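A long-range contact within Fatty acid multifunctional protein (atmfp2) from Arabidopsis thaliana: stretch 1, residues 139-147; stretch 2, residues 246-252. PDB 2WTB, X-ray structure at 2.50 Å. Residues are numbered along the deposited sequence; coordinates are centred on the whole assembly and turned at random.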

# COMPACT_ATOMS: atom_id res chain seq x y z
N GLU A 139 3.06 -10.84 -8.45
CA GLU A 139 2.18 -11.80 -7.77
C GLU A 139 2.38 -11.89 -6.26
O GLU A 139 1.41 -11.96 -5.51
CB GLU A 139 2.32 -13.20 -8.39
CG GLU A 139 1.52 -13.40 -9.67
CD GLU A 139 2.29 -13.01 -10.92
OE1 GLU A 139 3.31 -12.30 -10.80
OE2 GLU A 139 1.87 -13.41 -12.03
N LEU A 140 3.63 -11.91 -5.81
CA LEU A 140 3.92 -12.10 -4.39
C LEU A 140 3.30 -11.04 -3.48
O LEU A 140 3.04 -11.31 -2.31
CB LEU A 140 5.42 -12.22 -4.14
CG LEU A 140 6.00 -13.63 -4.13
CD1 LEU A 140 5.87 -14.29 -5.49
CD2 LEU A 140 7.44 -13.62 -3.67
N GLN A 141 3.07 -9.84 -4.02
CA GLN A 141 2.48 -8.77 -3.22
C GLN A 141 1.05 -9.09 -2.81
O GLN A 141 0.55 -8.57 -1.82
CB GLN A 141 2.55 -7.43 -3.95
CG GLN A 141 3.89 -6.73 -3.81
CD GLN A 141 3.90 -5.35 -4.45
OE1 GLN A 141 3.08 -5.04 -5.32
NE2 GLN A 141 4.84 -4.51 -4.02
N LEU A 142 0.39 -9.95 -3.58
CA LEU A 142 -0.98 -10.35 -3.28
C LEU A 142 -1.00 -11.66 -2.50
O LEU A 142 -2.06 -12.19 -2.18
CB LEU A 142 -1.80 -10.49 -4.56
CG LEU A 142 -1.89 -9.25 -5.45
CD1 LEU A 142 -2.83 -9.48 -6.62
CD2 LEU A 142 -2.33 -8.05 -4.63
N GLY A 143 0.19 -12.18 -2.19
CA GLY A 143 0.30 -13.42 -1.46
C GLY A 143 0.10 -14.62 -2.37
O GLY A 143 -0.13 -15.74 -1.90
N VAL A 144 0.20 -14.39 -3.67
CA VAL A 144 0.06 -15.46 -4.64
C VAL A 144 1.39 -15.65 -5.37
O VAL A 144 2.36 -14.95 -5.09
CB VAL A 144 -1.09 -15.17 -5.63
CG1 VAL A 144 -0.69 -14.08 -6.61
CG2 VAL A 144 -1.50 -16.44 -6.37
N ILE A 145 1.45 -16.60 -6.30
CA ILE A 145 2.67 -16.86 -7.06
C ILE A 145 2.40 -16.87 -8.56
O ILE A 145 1.26 -17.03 -8.99
CB ILE A 145 3.29 -18.22 -6.69
CG1 ILE A 145 2.60 -19.34 -7.48
CG2 ILE A 145 3.21 -18.47 -5.19
CD1 ILE A 145 3.34 -20.66 -7.45
N PRO A 146 3.46 -16.68 -9.37
CA PRO A 146 3.35 -16.82 -10.82
C PRO A 146 2.83 -18.21 -11.18
O PRO A 146 3.40 -19.20 -10.72
CB PRO A 146 4.79 -16.65 -11.30
CG PRO A 146 5.44 -15.82 -10.25
CD PRO A 146 4.80 -16.24 -8.95
N GLY A 147 1.77 -18.28 -11.97
CA GLY A 147 1.13 -19.56 -12.24
C GLY A 147 1.04 -19.92 -13.71
O GLY A 147 0.28 -20.81 -14.09
N LYS A 246 4.12 -17.53 4.19
CA LYS A 246 4.69 -18.77 3.68
C LYS A 246 4.84 -18.78 2.16
O LYS A 246 5.73 -19.44 1.62
CB LYS A 246 3.84 -19.96 4.12
CG LYS A 246 3.85 -20.21 5.62
CD LYS A 246 2.98 -21.40 5.99
CE LYS A 246 2.89 -21.58 7.50
NZ LYS A 246 2.00 -22.71 7.87
N HIS A 247 3.96 -18.06 1.47
CA HIS A 247 3.92 -18.11 0.01
C HIS A 247 5.27 -17.87 -0.69
O HIS A 247 5.54 -18.51 -1.70
CB HIS A 247 2.82 -17.18 -0.55
CG HIS A 247 2.91 -15.77 -0.06
ND1 HIS A 247 3.40 -14.75 -0.84
CD2 HIS A 247 2.56 -15.21 1.12
CE1 HIS A 247 3.35 -13.62 -0.16
NE2 HIS A 247 2.85 -13.87 1.03
N PRO A 248 6.10 -16.96 -0.16
CA PRO A 248 7.41 -16.78 -0.79
C PRO A 248 8.24 -18.06 -0.80
O PRO A 248 8.81 -18.42 -1.83
CB PRO A 248 8.09 -15.72 0.09
CG PRO A 248 6.96 -14.98 0.71
CD PRO A 248 5.89 -16.00 0.94
N LEU A 249 8.29 -18.75 0.33
CA LEU A 249 9.03 -20.01 0.42
C LEU A 249 8.39 -21.06 -0.48
O LEU A 249 9.09 -21.86 -1.11
CB LEU A 249 9.06 -20.51 1.86
CG LEU A 249 9.55 -19.50 2.90
CD1 LEU A 249 9.36 -20.06 4.30
CD2 LEU A 249 11.00 -19.11 2.65
N MET A 250 7.06 -21.05 -0.54
CA MET A 250 6.33 -21.97 -1.40
C MET A 250 6.65 -21.69 -2.87
O MET A 250 6.62 -22.59 -3.70
CB MET A 250 4.83 -21.84 -1.17
CG MET A 250 4.38 -22.20 0.24
SD MET A 250 2.61 -21.99 0.48
CE MET A 250 2.42 -22.59 2.16
N CYS A 251 6.96 -20.43 -3.17
CA CYS A 251 7.31 -20.03 -4.52
C CYS A 251 8.74 -20.44 -4.85
O CYS A 251 9.05 -20.81 -5.98
CB CYS A 251 7.14 -18.52 -4.70
SG CYS A 251 7.68 -17.90 -6.31
N LEU A 252 9.61 -20.37 -3.84
CA LEU A 252 11.00 -20.77 -4.02
C LEU A 252 11.09 -22.27 -4.27
O LEU A 252 11.98 -22.74 -4.98
CB LEU A 252 11.83 -20.38 -2.79
CG LEU A 252 12.06 -18.88 -2.61
CD1 LEU A 252 12.63 -18.59 -1.23
CD2 LEU A 252 12.97 -18.33 -3.70

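Two segments more than a hundred residues apart in a chain can be held against each other without a single hydrogen bond passing between them. The contact between residues 139-147 and 246-252 of this Arabidopsis multifunctional protein is a compact example, burying 326 Å² when both sides are summed.

The second stretch enters through Lys246, whose side chain stays out of reach of the partner. Its contribution is internal: its carbonyl oxygen accepts a hydrogen bond from Met250 N (Lys246 O to Met250 N, 3.0 Å) in the first turn of the helix.

His247 follows, and it has more of its surface covered by the other stretch than any other residue here. Its CA-to-CB bond points toward stretch 1, and a chi1 of 53° (p) carries the imidazole to the turn that follows the short 3-10 segment. There the ring meets Gly143, whose CA lies 3.4 Å from the centroid of the His247 ring and only 15° off the ring normal, a CH-pi contact over one face. Gly143 has a phi of 80°, a value that by itself favours glycine; an ideally placed CB on Gly143 would point sideways and lie 3.8 Å from His247 NE2. The same ring approaches the backbone of Leu140, with Leu140 O 3.2 Å from His247 CE1 in an oblique position. That oxygen is also the acceptor for Gly143 N (Leu140 O to Gly143 N, 3.0 Å), so the peptide that helps shape the turn also borders the ring. The imidazole's own hydrogen bond, through NE2, goes to a residue just outside the two stretches.

At Pro248 the contact becomes purely apolar. The Pro248 CA-to-CB bond points sideways, and Leu140 reaches the proline with one methyl, Leu140 CD2 lying 4.4 Å from Pro248 CB. The Leu140 CA-to-CB bond is itself sideways, but the end of the side chain comes nearer, with chi1 at -93°, between the usual wells.

Leu249 and Met250 make no contact across the interface. Leu249 is out of reach, while the Met250 CA-to-CB bond points sideways and the end of the side chain leads away.

One helical turn on from His247, the partner is met again. Cys251 N donates to His247 O (2.8 Å), and the Cys251 CA-to-CB bond, like that of His247, points toward stretch 1. Three residues gather around it: Leu140 CD1 at 4.1 Å from Cys251 SG, Pro146 CD at 4.2 Å from Cys251 SG, and Ile145 CG2 at 4.0 Å from Cys251 CB. Ile145 CG2 also lies 4.2 Å from His247 O, placing this methyl beside the helical turn that joins His247 and Cys251. Cys251 is the last residue of the stretch to make contact; Leu252 is out of reach. With no hydrogen bond between the stretches, packing carries the contact: His247 and Cys251, four apart on the helix, offer a ring to a glycine and a cysteine side chain to an apolar cluster.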